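Local coordinates for zinc finger (CCCH type) motif-containing protein (Toxoplasma gondii, PDB 7NG2) that probably reads N6-methyladenosine in messenger RNA and couples it to polyadenylation, through the YTH domain captured here without RNA, at residues A[139-142]-A[143-147]; A[37-40]-A[41-44]; A[60-63]-A[64-67]; A[84-88]-A[89-93]; A[107-110]-A[111-114]. All coordinates share one frame; numbering follows the deposited sequence.

Contact 1 (A[139-142]-A[143-147])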
loop_
_atom_site.group_PDB
_atom_site.type_symbol
_atom_site.label_atom_id
_atom_site.label_comp_id
_atom_site.label_asym_id
_atom_site.label_seq_id
_atom_site.Cartn_x
_atom_site.Cartn_y
_atom_site.Cartn_z
ATOM N N LEU A 139 7.606 11.804 -4.905
ATOM C CA LEU A 139 7.440 11.566 -3.476
ATOM C C LEU A 139 7.276 10.081 -3.176
ATOM O O LEU A 139 7.906 9.558 -2.252
ATOM C CB LEU A 139 6.246 12.362 -2.953
ATOM C CG LEU A 139 5.834 12.139 -1.497
ATOM C CD1 LEU A 139 6.976 12.410 -0.522
ATOM C CD2 LEU A 139 4.612 12.993 -1.176
ATOM N N GLY A 140 6.449 9.382 -3.957
ATOM C CA GLY A 140 6.251 7.959 -3.717
ATOM C C GLY A 140 7.545 7.183 -3.803
ATOM O O GLY A 140 7.835 6.332 -2.956
ATOM N N SER A 141 8.351 7.467 -4.826
ATOM C CA SER A 141 9.625 6.781 -4.972
ATOM C C SER A 141 10.522 7.031 -3.765
ATOM O O SER A 141 11.158 6.106 -3.250
ATOM C CB SER A 141 10.302 7.238 -6.265
ATOM O OG SER A 141 11.601 6.692 -6.379
ATOM N N LEU A 142 10.571 8.277 -3.292
ATOM C CA LEU A 142 11.407 8.602 -2.143
ATOM C C LEU A 142 10.897 7.945 -0.866
ATOM O O LEU A 142 11.697 7.453 -0.064
ATOM C CB LEU A 142 11.504 10.117 -1.988
ATOM C CG LEU A 142 12.515 10.743 -2.958
ATOM C CD1 LEU A 142 12.478 12.252 -2.877
ATOM C CD2 LEU A 142 13.907 10.212 -2.663
ATOM N N LEU A 143 9.576 7.898 -0.668
ATOM C CA LEU A 143 9.050 7.216 0.511
ATOM C C LEU A 143 9.448 5.751 0.510
ATOM O O LEU A 143 9.863 5.201 1.535
ATOM C CB LEU A 143 7.528 7.348 0.573
ATOM C CG LEU A 143 6.971 8.753 0.819
ATOM C CD1 LEU A 143 5.459 8.733 0.716
ATOM C CD2 LEU A 143 7.393 9.282 2.174
ATOM N N CYS A 144 9.394 5.113 -0.655
ATOM C CA CYS A 144 9.762 3.705 -0.731
ATOM C C CYS A 144 11.274 3.536 -0.545
ATOM O O CYS A 144 11.720 2.613 0.143
ATOM C CB CYS A 144 9.283 3.145 -2.070
ATOM S SG CYS A 144 7.491 2.904 -2.117
ATOM N N THR A 145 12.077 4.459 -1.097
ATOM C CA THR A 145 13.525 4.424 -0.867
ATOM C C THR A 145 13.853 4.580 0.613
ATOM O O THR A 145 14.626 3.796 1.181
ATOM C CB THR A 145 14.221 5.511 -1.687
ATOM O OG1 THR A 145 14.075 5.216 -3.078
ATOM C CG2 THR A 145 15.717 5.579 -1.327
ATOM N N TRP A 146 13.260 5.584 1.261
ATOM C CA TRP A 146 13.549 5.813 2.674
ATOM C C TRP A 146 13.099 4.635 3.537
ATOM O O TRP A 146 13.803 4.244 4.477
ATOM C CB TRP A 146 12.927 7.127 3.141
ATOM C CG TRP A 146 13.581 8.318 2.509
ATOM C CD1 TRP A 146 14.911 8.462 2.186
ATOM C CD2 TRP A 146 12.943 9.541 2.120
ATOM N NE1 TRP A 146 15.131 9.699 1.624
ATOM C CE2 TRP A 146 13.940 10.378 1.570
ATOM C CE3 TRP A 146 11.624 10.008 2.173
ATOM C CZ2 TRP A 146 13.660 11.653 1.088
ATOM C CZ3 TRP A 146 11.351 11.279 1.692
ATOM C CH2 TRP A 146 12.362 12.084 1.153
ATOM N N MET A 147 11.940 4.042 3.223
ATOM C CA MET A 147 11.516 2.839 3.940
ATOM C C MET A 147 12.497 1.697 3.714
ATOM O O MET A 147 12.871 0.987 4.659
ATOM C CB MET A 147 10.107 2.416 3.511
ATOM C CG MET A 147 9.001 3.274 4.093
ATOM S SD MET A 147 7.366 2.529 3.917
ATOM C CE MET A 147 6.660 3.501 2.612
HETATM O O HOH W 1 13.798 7.250 -5.028
#
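Leu-143 N gives its hydrogen to Leu-139 O at 2.8 Å, and the pairs Gly-140 with Cys-144, Ser-141 with Thr-145 and Leu-142 with Trp-146 repeat this i to i+4 bond, the signature of an alpha-helix. The strict periodicity puts each side chain beside the one a turn away. Leu-142 and Trp-146 supply the clearest case: Leu-142 CB lies over a face of the indole, 3.9 Å from the centroid of the Trp-146 six-membered ring and 14° off its normal, a CH-pi contact. Leu-142 CD1 continues the cover, 4.0 Å from Trp-146 CH2. On another flank of the helix, Leu-139 CD1 meets Leu-143 CG at 3.9 Å; CG anti to the backbone N (chi1 174°) brings the Leu-139 branch forward to it. In the one of two Ser-141 conformers given here, a water lies 2.6 Å from Ser-141 OG and 2.8 Å from Thr-145 OG1; this bridge is therefore tentative. Helix 137-149 lies against the mixed sheet: Leu-143 and Cys-144 touch Leu-59 of strand 55-62, while Met-147 reaches Phe-71 of strand 67-74 and Cys-106 of strand 98-109.

Contact 2 (A[37-40]-A[41-44])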
loop_
_atom_site.group_PDB
_atom_site.type_symbol
_atom_site.label_atom_id
_atom_site.label_comp_id
_atom_site.label_asym_id
_atom_site.label_seq_id
_atom_site.Cartn_x
_atom_site.Cartn_y
_atom_site.Cartn_z
ATOM N N ALA A 37 -7.715 -6.189 0.732
ATOM C CA ALA A 37 -8.962 -5.780 0.105
ATOM C C ALA A 37 -9.234 -4.346 0.524
ATOM O O ALA A 37 -8.814 -3.911 1.599
ATOM C CB ALA A 37 -10.145 -6.690 0.480
ATOM N N THR A 38 -9.955 -3.616 -0.318
ATOM C CA THR A 38 -10.241 -2.217 -0.037
ATOM C C THR A 38 -11.680 -1.910 -0.442
ATOM O O THR A 38 -12.415 -2.782 -0.917
ATOM C CB THR A 38 -9.180 -1.312 -0.687
ATOM O OG1 THR A 38 -9.343 0.039 -0.242
ATOM C CG2 THR A 38 -9.289 -1.355 -2.194
ATOM N N SER A 39 -12.091 -0.665 -0.224
ATOM C CA SER A 39 -13.436 -0.236 -0.578
ATOM C C SER A 39 -13.688 -0.463 -2.068
ATOM O O SER A 39 -12.763 -0.581 -2.873
ATOM C CB SER A 39 -13.604 1.244 -0.247
ATOM O OG SER A 39 -12.877 2.026 -1.185
ATOM N N LYS A 40 -14.968 -0.528 -2.442
ATOM C CA LYS A 40 -15.291 -0.770 -3.844
ATOM C C LYS A 40 -14.752 0.344 -4.740
ATOM O O LYS A 40 -14.223 0.074 -5.825
ATOM C CB LYS A 40 -16.794 -0.987 -4.013
ATOM C CG LYS A 40 -17.271 -2.256 -3.307
ATOM C CD LYS A 40 -18.683 -2.660 -3.697
ATOM C CE LYS A 40 -18.861 -4.170 -3.591
ATOM N NZ LYS A 40 -18.235 -4.887 -4.743
ATOM N N GLY A 41 -14.841 1.598 -4.285
ATOM C CA GLY A 41 -14.276 2.699 -5.054
ATOM C C GLY A 41 -12.772 2.589 -5.227
ATOM O O GLY A 41 -12.245 2.756 -6.332
ATOM N N ASN A 42 -12.057 2.304 -4.133
ATOM C CA ASN A 42 -10.608 2.155 -4.233
ATOM C C ASN A 42 -10.242 0.923 -5.041
ATOM O O ASN A 42 -9.201 0.907 -5.707
ATOM C CB ASN A 42 -9.973 2.066 -2.842
ATOM C CG ASN A 42 -9.849 3.408 -2.159
ATOM O OD1 ASN A 42 -9.883 4.454 -2.804
ATOM N ND2 ASN A 42 -9.688 3.387 -0.840
ATOM N N SER A 43 -11.087 -0.111 -4.991
ATOM C CA SER A 43 -10.819 -1.327 -5.749
ATOM C C SER A 43 -10.821 -1.043 -7.242
ATOM O O SER A 43 -9.968 -1.547 -7.981
ATOM C CB SER A 43 -11.877 -2.380 -5.425
ATOM O OG SER A 43 -11.754 -2.870 -4.101
ATOM N N ARG A 44 -11.775 -0.236 -7.705
ATOM C CA ARG A 44 -11.811 0.111 -9.120
ATOM C C ARG A 44 -10.600 0.954 -9.494
ATOM O O ARG A 44 -9.962 0.714 -10.526
ATOM C CB ARG A 44 -13.104 0.853 -9.442
ATOM C CG ARG A 44 -13.313 1.062 -10.928
ATOM C CD ARG A 44 -14.297 0.031 -11.485
ATOM N NE ARG A 44 -13.835 -1.341 -11.303
ATOM C CZ ARG A 44 -12.975 -1.946 -12.112
ATOM N NH1 ARG A 44 -12.481 -1.289 -13.148
ATOM N NH2 ARG A 44 -12.601 -3.197 -11.883
HETATM O O HOH W 2 -10.443 -4.908 -2.898
#
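Ser-39 is the N-cap of helix 40-52, and its hydroxyl takes the hydrogen of Asn-42 N in the first turn. The bond from Asn-42 N to Ser-39 OG measures 3.1 Å and is fairly straight, 163° at the hydrogen. OG sits between its own backbone N and carbonyl carbon (chi1 73°), a placement that turns it back over the start of the helix. The carbonyl of the same residue is gripped twice by Ser-43. Ser-43 N approaches Ser-39 O at 2.7 Å, almost in line with the C=O bond, whereas Ser-43 OG donates to Ser-39 O at 2.8 Å from well above the carbonyl plane. The next residue, Arg-44, continues the helical pattern, its N bonding to Lys-40 O. Thr-38 packs against the first turn: Thr-38 OG1 lies 3.4 Å from Asn-42 CB, and Thr-38 CG2 is 3.5 Å from Ser-43 OG. The two side chains of Thr-38 and Asn-42 cross at about a right angle. A water accepts from Thr-38 N at 2.9 Å and donates to Ser-43 OG at 2.7 Å, so that it links the incoming chain to the helix. Asn-42 ND2 is bonded to Asp-131 O, and Thr-38 OG1 makes a weak bond to Asp-131 OD2. The Ser-43 hydroxyl thus spends its proton on Ser-39 O while a water serves it as donor, which fixes its rotation; the bond to Ser-39 OG satisfies an N-H that has no preceding helical turn to pair with.

Contact 3 (A[60-63]-A[64-67])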
loop_
_atom_site.group_PDB
_atom_site.type_symbol
_atom_site.label_atom_id
_atom_site.label_comp_id
_atom_site.label_asym_id
_atom_site.label_seq_id
_atom_site.Cartn_x
_atom_site.Cartn_y
_atom_site.Cartn_z
ATOM N N PHE A 60 1.639 1.082 3.372
ATOM C CA PHE A 60 0.700 0.721 4.433
ATOM C C PHE A 60 0.903 1.573 5.676
ATOM O O PHE A 60 2.027 1.705 6.170
ATOM C CB PHE A 60 0.873 -0.747 4.792
ATOM C CG PHE A 60 0.305 -1.689 3.766
ATOM C CD1 PHE A 60 1.074 -2.117 2.694
ATOM C CD2 PHE A 60 -1.004 -2.144 3.869
ATOM C CE1 PHE A 60 0.564 -2.995 1.749
ATOM C CE2 PHE A 60 -1.522 -3.017 2.920
ATOM C CZ PHE A 60 -0.736 -3.433 1.859
ATOM N N SER A 61 -0.196 2.113 6.197
ATOM C CA SER A 61 -0.187 2.953 7.392
ATOM C C SER A 61 -1.402 2.614 8.251
ATOM O O SER A 61 -2.532 2.983 7.919
ATOM C CB SER A 61 -0.201 4.427 6.989
ATOM O OG SER A 61 -0.364 5.243 8.135
ATOM N N ALA A 62 -1.172 1.933 9.366
ATOM C CA ALA A 62 -2.271 1.634 10.271
ATOM C C ALA A 62 -2.806 2.917 10.900
ATOM O O ALA A 62 -2.053 3.854 11.183
ATOM C CB ALA A 62 -1.793 0.682 11.366
ATOM N N ASN A 63 -4.121 2.972 11.082
ATOM C CA ASN A 63 -4.750 4.140 11.688
ATOM C C ASN A 63 -4.116 4.441 13.042
ATOM O O ASN A 63 -4.006 3.563 13.899
ATOM C CB ASN A 63 -6.245 3.870 11.882
ATOM C CG ASN A 63 -7.034 3.869 10.579
ATOM O OD1 ASN A 63 -6.522 4.199 9.513
ATOM N ND2 ASN A 63 -8.309 3.501 10.673
ATOM N N GLU A 64 -3.657 5.680 13.206
ATOM C CA GLU A 64 -3.070 6.178 14.449
ATOM C C GLU A 64 -1.710 5.579 14.769
ATOM O O GLU A 64 -1.207 5.731 15.888
ATOM C CB GLU A 64 -4.025 6.068 15.640
ATOM C CG GLU A 64 -4.967 7.201 15.661
ATOM C CD GLU A 64 -4.252 8.540 15.726
ATOM O OE1 GLU A 64 -3.052 8.608 16.093
ATOM O OE2 GLU A 64 -4.907 9.537 15.425
ATOM N N SER A 65 -1.090 4.918 13.799
ATOM C CA SER A 65 0.266 4.429 13.984
ATOM C C SER A 65 1.301 5.537 13.885
ATOM O O SER A 65 2.435 5.344 14.331
ATOM C CB SER A 65 0.575 3.348 12.953
ATOM O OG SER A 65 0.669 3.909 11.655
ATOM N N GLY A 66 0.930 6.683 13.320
ATOM C CA GLY A 66 1.854 7.784 13.139
ATOM C C GLY A 66 2.815 7.657 11.977
ATOM O O GLY A 66 3.713 8.497 11.850
ATOM N N GLY A 67 2.665 6.649 11.118
ATOM C CA GLY A 67 3.601 6.471 10.026
ATOM C C GLY A 67 3.308 5.252 9.187
ATOM O O GLY A 67 2.160 4.816 9.079
#
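Glu-64 follows Asn-63 as the third residue of a type II beta turn running from Ala-62 to Ser-65. Its positive phi of 70° suits that position of the turn, and its carboxylate leads away from the contact. Ser-65 closes the turn with two bonds to one acceptor. Ser-65 N reaches Ala-62 O at 3.0 Å from above the carbonyl plane, while the hydroxyl Ser-65 OG donates to Ala-62 O at 2.8 Å, only modestly tilted from that plane. The hydroxyl can do so since chi1 of 70° holds it between its own N and carbonyl carbon, facing back across the turn. Ser-65 CB also rests 3.9 Å from Ala-62 CB. Gly-66, again with positive phi, swings the chain round, and Gly-67 N then makes a weak bond of 3.4 Å to Ser-65 OG. The carbonyl of Gly-67 faces back to strand 55-62, where Ser-61 OG donates to Gly-67 O at 2.7 Å. That serine oxygen also bonds to Lys-20 NZ of strand 14-21. The loop joins the antiparallel neighbours 55-62 and 67-74 as a hairpin. Around it, Phe-60 stacks on Trp-102 and meets Trp-36 edge-to-face, Ala-62 touches Met-24 of helix 24-33, and Gly-66 is paired by its backbone with Phe-110.

Contact 4 (A[84-88]-A[89-93]); sequences PGIWG and PVQLR
Gln-91 folds its amide back onto the turn ahead of it, where it meets Trp-87. Trp-87 N gives a long, weak but straight hydrogen bond to Gln-91 OE1, 3.3 Å with 171° at the hydrogen. Gln-91 OE1 is also 3.2 Å from Trp-87 CD1, and Gln-91 NE2 lies in the indole plane at its edge; amide and ring planes are 43° apart. The bend at chi2 (82°) is what carries the amide round, since CG itself starts anti to the backbone N. Gln-91 OE1 comes to 3.4 Å from Gly-85 CA. Beside this, Val-90 CG1 packs on Trp-87 CB at 3.7 Å, and a water donates to Trp-87 O while accepting from Val-90 N. The next shell fixes the backbones: Gly-88 N bonds to Gly-85 O in a type I beta turn, and Gln-91 N bonds to Gly-88 O at 2.8 Å as the 3-10 segment begins. Asn-97 OD1 anchors both side chains, as the stronger partner of Gln-91 NE2 and a weak one of Trp-87 NE1. In YTH relatives, tryptophans wall the N6-methyladenosine pocket, and Trp-87 is consistent with such a wall; the isopropanol near it probably comes from the crystallisation liquor. Trp-87 meets Trp-36 of strand 35-36 edge-to-face and touches Asn-26 and Thr-29 of helix 24-33, bringing the loop between strands 67-74 and 98-109 against both elements.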
loop_
_atom_site.group_PDB
_atom_site.type_symbol
_atom_site.label_atom_id
_atom_site.label_comp_id
_atom_site.label_asym_id
_atom_site.label_seq_id
_atom_site.Cartn_x
_atom_site.Cartn_y
_atom_site.Cartn_z
ATOM N N PRO A 84 -11.303 -16.470 0.235
ATOM C CA PRO A 84 -12.661 -15.945 0.437
ATOM C C PRO A 84 -13.011 -15.869 1.917
ATOM O O PRO A 84 -12.822 -16.828 2.667
ATOM C CB PRO A 84 -13.544 -16.958 -0.302
ATOM C CG PRO A 84 -12.640 -17.599 -1.299
ATOM C CD PRO A 84 -11.288 -17.642 -0.655
ATOM N N GLY A 85 -13.501 -14.700 2.337
ATOM C CA GLY A 85 -13.973 -14.486 3.694
ATOM C C GLY A 85 -12.909 -14.262 4.743
ATOM O O GLY A 85 -13.240 -14.206 5.931
ATOM N N ILE A 86 -11.645 -14.102 4.343
ATOM C CA ILE A 86 -10.549 -14.050 5.305
ATOM C C ILE A 86 -10.697 -12.894 6.290
ATOM O O ILE A 86 -10.231 -12.984 7.433
ATOM C CB ILE A 86 -9.191 -14.029 4.573
ATOM C CG1 ILE A 86 -8.053 -14.313 5.558
ATOM C CG2 ILE A 86 -8.987 -12.699 3.825
ATOM C CD1 ILE A 86 -6.688 -14.474 4.904
ATOM N N TRP A 87 -11.345 -11.802 5.884
ATOM C CA TRP A 87 -11.423 -10.616 6.731
ATOM C C TRP A 87 -12.604 -10.645 7.681
ATOM O O TRP A 87 -12.751 -9.735 8.500
ATOM C CB TRP A 87 -11.493 -9.339 5.886
ATOM C CG TRP A 87 -10.373 -9.232 4.920
ATOM C CD1 TRP A 87 -10.464 -9.263 3.559
ATOM C CD2 TRP A 87 -8.978 -9.119 5.229
ATOM N NE1 TRP A 87 -9.213 -9.153 3.006
ATOM C CE2 TRP A 87 -8.284 -9.071 4.009
ATOM C CE3 TRP A 87 -8.251 -9.048 6.422
ATOM C CZ2 TRP A 87 -6.895 -8.950 3.945
ATOM C CZ3 TRP A 87 -6.878 -8.929 6.359
ATOM C CH2 TRP A 87 -6.212 -8.885 5.130
ATOM N N GLY A 88 -13.448 -11.663 7.604
ATOM C CA GLY A 88 -14.645 -11.687 8.406
ATOM C C GLY A 88 -15.729 -10.826 7.791
ATOM O O GLY A 88 -15.688 -10.494 6.604
ATOM N N PRO A 89 -16.719 -10.443 8.601
ATOM C CA PRO A 89 -17.911 -9.771 8.050
ATOM C C PRO A 89 -17.635 -8.488 7.277
ATOM O O PRO A 89 -18.444 -8.117 6.415
ATOM C CB PRO A 89 -18.770 -9.520 9.295
ATOM C CG PRO A 89 -18.366 -10.607 10.242
ATOM C CD PRO A 89 -16.886 -10.792 10.021
ATOM N N VAL A 90 -16.535 -7.786 7.562
ATOM C CA VAL A 90 -16.188 -6.604 6.773
ATOM C C VAL A 90 -16.003 -6.944 5.297
ATOM O O VAL A 90 -16.133 -6.064 4.439
ATOM C CB VAL A 90 -14.965 -5.877 7.377
ATOM C CG1 VAL A 90 -13.697 -6.645 7.078
ATOM C CG2 VAL A 90 -14.867 -4.451 6.838
ATOM N N GLN A 91 -15.723 -8.214 4.981
ATOM C CA GLN A 91 -15.625 -8.650 3.589
ATOM C C GLN A 91 -16.828 -8.183 2.775
ATOM O O GLN A 91 -16.693 -7.814 1.604
ATOM C CB GLN A 91 -15.512 -10.175 3.563
ATOM C CG GLN A 91 -15.014 -10.780 2.273
ATOM C CD GLN A 91 -13.506 -10.739 2.159
ATOM O OE1 GLN A 91 -12.783 -11.434 2.888
ATOM N NE2 GLN A 91 -13.019 -9.922 1.242
ATOM N N LEU A 92 -18.012 -8.161 3.397
ATOM C CA LEU A 92 -19.240 -7.795 2.701
ATOM C C LEU A 92 -19.277 -6.336 2.262
ATOM O O LEU A 92 -20.072 -5.992 1.381
ATOM C CB LEU A 92 -20.446 -8.102 3.593
ATOM C CG LEU A 92 -20.627 -9.562 4.017
ATOM C CD1 LEU A 92 -21.540 -9.672 5.231
ATOM C CD2 LEU A 92 -21.194 -10.359 2.860
ATOM N N ARG A 93 -18.454 -5.468 2.852
ATOM C CA ARG A 93 -18.424 -4.055 2.489
ATOM C C ARG A 93 -17.172 -3.673 1.714
ATOM O O ARG A 93 -16.868 -2.482 1.587
ATOM C CB ARG A 93 -18.572 -3.167 3.725
ATOM C CG ARG A 93 -19.933 -3.266 4.387
ATOM C CD ARG A 93 -19.901 -2.726 5.808
ATOM N NE ARG A 93 -19.788 -3.797 6.792
ATOM C CZ ARG A 93 -18.905 -3.805 7.786
ATOM N NH1 ARG A 93 -18.059 -2.795 7.931
ATOM N NH2 ARG A 93 -18.870 -4.823 8.636
HETATM O O HOH W 3 -14.870 -8.226 9.955
#

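Contact 5 (A[107-110]-A[111-114]); sequences KIEF and EELG
Glu-112 turns its carboxylate back to the end of the strand, where Glu-109 N donates to Glu-112 OE2 at 2.9 Å, nearly straight at 166°. The N-H arrives on the anti side of the oxygen, somewhat out of the carboxylate plane. The other oxygen, Glu-112 OE1, forms a salt bridge with Arg-150, so the group is held at both ends; this positive partner would probably also offset the like charge of Glu-109, whose OE2 is 5.6 Å from Glu-112 OE2. The closely fitted apolar side belongs to Ile-108 and Leu-113, with Ile-108 CD1 against Leu-113 CD2 at 3.9 Å and the side chains at about a right angle. Here the chain leaves strand 98-109 and winds into a short 3-10 turn. Its i to i+3 bonds are Glu-112 N to Glu-109 O, 2.9 Å, and Leu-113 N to Phe-110 O, 3.0 Å, each with the donor well above the carbonyl plane. Glu-109 therefore gives its N-H to the Glu-112 side chain, and its O accepts from Glu-112 N. The outer side is looser. Glu-111 extends its chain away from the strand, the Glu-109 carboxylate also leads off, and both residues are exposed. At the end of the turn a water donates to Phe-110 O at 3.0 Å and to Gly-114 O at 2.9 Å.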
loop_
_atom_site.group_PDB
_atom_site.type_symbol
_atom_site.label_atom_id
_atom_site.label_comp_id
_atom_site.label_asym_id
_atom_site.label_seq_id
_atom_site.Cartn_x
_atom_site.Cartn_y
_atom_site.Cartn_z
ATOM N N LYS A 107 9.623 0.596 10.262
ATOM C CA LYS A 107 8.977 1.634 11.050
ATOM C C LYS A 107 9.539 2.968 10.595
ATOM O O LYS A 107 10.756 3.184 10.644
ATOM C CB LYS A 107 9.234 1.416 12.540
ATOM C CG LYS A 107 8.806 0.044 13.019
ATOM C CD LYS A 107 8.320 0.059 14.449
ATOM C CE LYS A 107 7.902 -1.334 14.892
ATOM N NZ LYS A 107 7.571 -1.384 16.344
ATOM N N ILE A 108 8.661 3.854 10.136
ATOM C CA ILE A 108 9.027 5.232 9.821
ATOM C C ILE A 108 7.845 6.118 10.176
ATOM O O ILE A 108 6.699 5.786 9.869
ATOM C CB ILE A 108 9.459 5.394 8.347
ATOM C CG1 ILE A 108 9.972 6.810 8.081
ATOM C CG2 ILE A 108 8.322 5.027 7.393
ATOM C CD1 ILE A 108 10.686 6.951 6.746
ATOM N N GLU A 109 8.109 7.225 10.856
ATOM C CA GLU A 109 7.057 8.120 11.319
ATOM C C GLU A 109 6.867 9.264 10.333
ATOM O O GLU A 109 7.839 9.779 9.774
ATOM C CB GLU A 109 7.411 8.704 12.690
ATOM C CG GLU A 109 7.623 7.670 13.782
ATOM C CD GLU A 109 6.318 7.082 14.288
ATOM O OE1 GLU A 109 5.289 7.792 14.259
ATOM O OE2 GLU A 109 6.321 5.909 14.720
ATOM N N PHE A 110 5.608 9.683 10.152
ATOM C CA PHE A 110 5.337 10.859 9.332
ATOM C C PHE A 110 6.176 12.044 9.795
ATOM O O PHE A 110 6.682 12.820 8.975
ATOM C CB PHE A 110 3.855 11.234 9.412
ATOM C CG PHE A 110 2.917 10.210 8.814
ATOM C CD1 PHE A 110 3.138 9.667 7.557
ATOM C CD2 PHE A 110 1.791 9.808 9.517
ATOM C CE1 PHE A 110 2.251 8.734 7.020
ATOM C CE2 PHE A 110 0.904 8.880 8.987
ATOM C CZ PHE A 110 1.137 8.344 7.738
ATOM N N GLU A 111 6.340 12.200 11.108
ATOM C CA GLU A 111 7.070 13.355 11.617
ATOM C C GLU A 111 8.556 13.313 11.281
ATOM O O GLU A 111 9.192 14.371 11.248
ATOM C CB GLU A 111 6.842 13.517 13.115
ATOM C CG GLU A 111 5.483 14.116 13.434
ATOM C CD GLU A 111 5.435 14.775 14.794
ATOM O OE1 GLU A 111 4.321 15.097 15.258
ATOM O OE2 GLU A 111 6.512 14.980 15.390
ATOM N N GLU A 112 9.117 12.129 11.013
ATOM C CA GLU A 112 10.505 12.062 10.573
ATOM C C GLU A 112 10.687 12.646 9.186
ATOM O O GLU A 112 11.810 12.999 8.815
ATOM C CB GLU A 112 10.991 10.615 10.548
ATOM C CG GLU A 112 11.079 9.963 11.903
ATOM C CD GLU A 112 11.632 8.561 11.816
ATOM O OE1 GLU A 112 12.871 8.416 11.751
ATOM O OE2 GLU A 112 10.829 7.606 11.796
ATOM N N LEU A 113 9.619 12.741 8.408
ATOM C CA LEU A 113 9.697 13.306 7.072
ATOM C C LEU A 113 9.579 14.825 7.081
ATOM O O LEU A 113 9.670 15.447 6.020
ATOM C CB LEU A 113 8.624 12.676 6.181
ATOM C CG LEU A 113 8.652 11.144 6.236
ATOM C CD1 LEU A 113 7.396 10.542 5.630
ATOM C CD2 LEU A 113 9.890 10.614 5.532
ATOM N N GLY A 114 9.403 15.431 8.254
ATOM C CA GLY A 114 9.266 16.869 8.327
ATOM C C GLY A 114 7.997 17.337 7.639
ATOM O O GLY A 114 6.975 16.652 7.610
HETATM O O HOH W 4 5.298 14.420 6.876
#

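Contacts 1, 2 and 3 are partly buried, each centred about 12 Å from the centre of the chain, whereas contacts 4 and 5 lie at the surface. Contacts 1 and 5 share an apolar seam, Leu-143 CD2 being 3.7 Å from Leu-113 CD1, so helix 137-149 packs on the 3-10 turn. Contacts 3 and 5 serve the same sheet and touch each other. Contact 2 meets contact 4 through Ala-37 and Trp-87, across the domain from contacts 1 and 5. Hydroxyls dominate contacts 2 and 3, a glutamine amide contact 4, a carboxylate contact 5, and apolar groups with an indole contact 1.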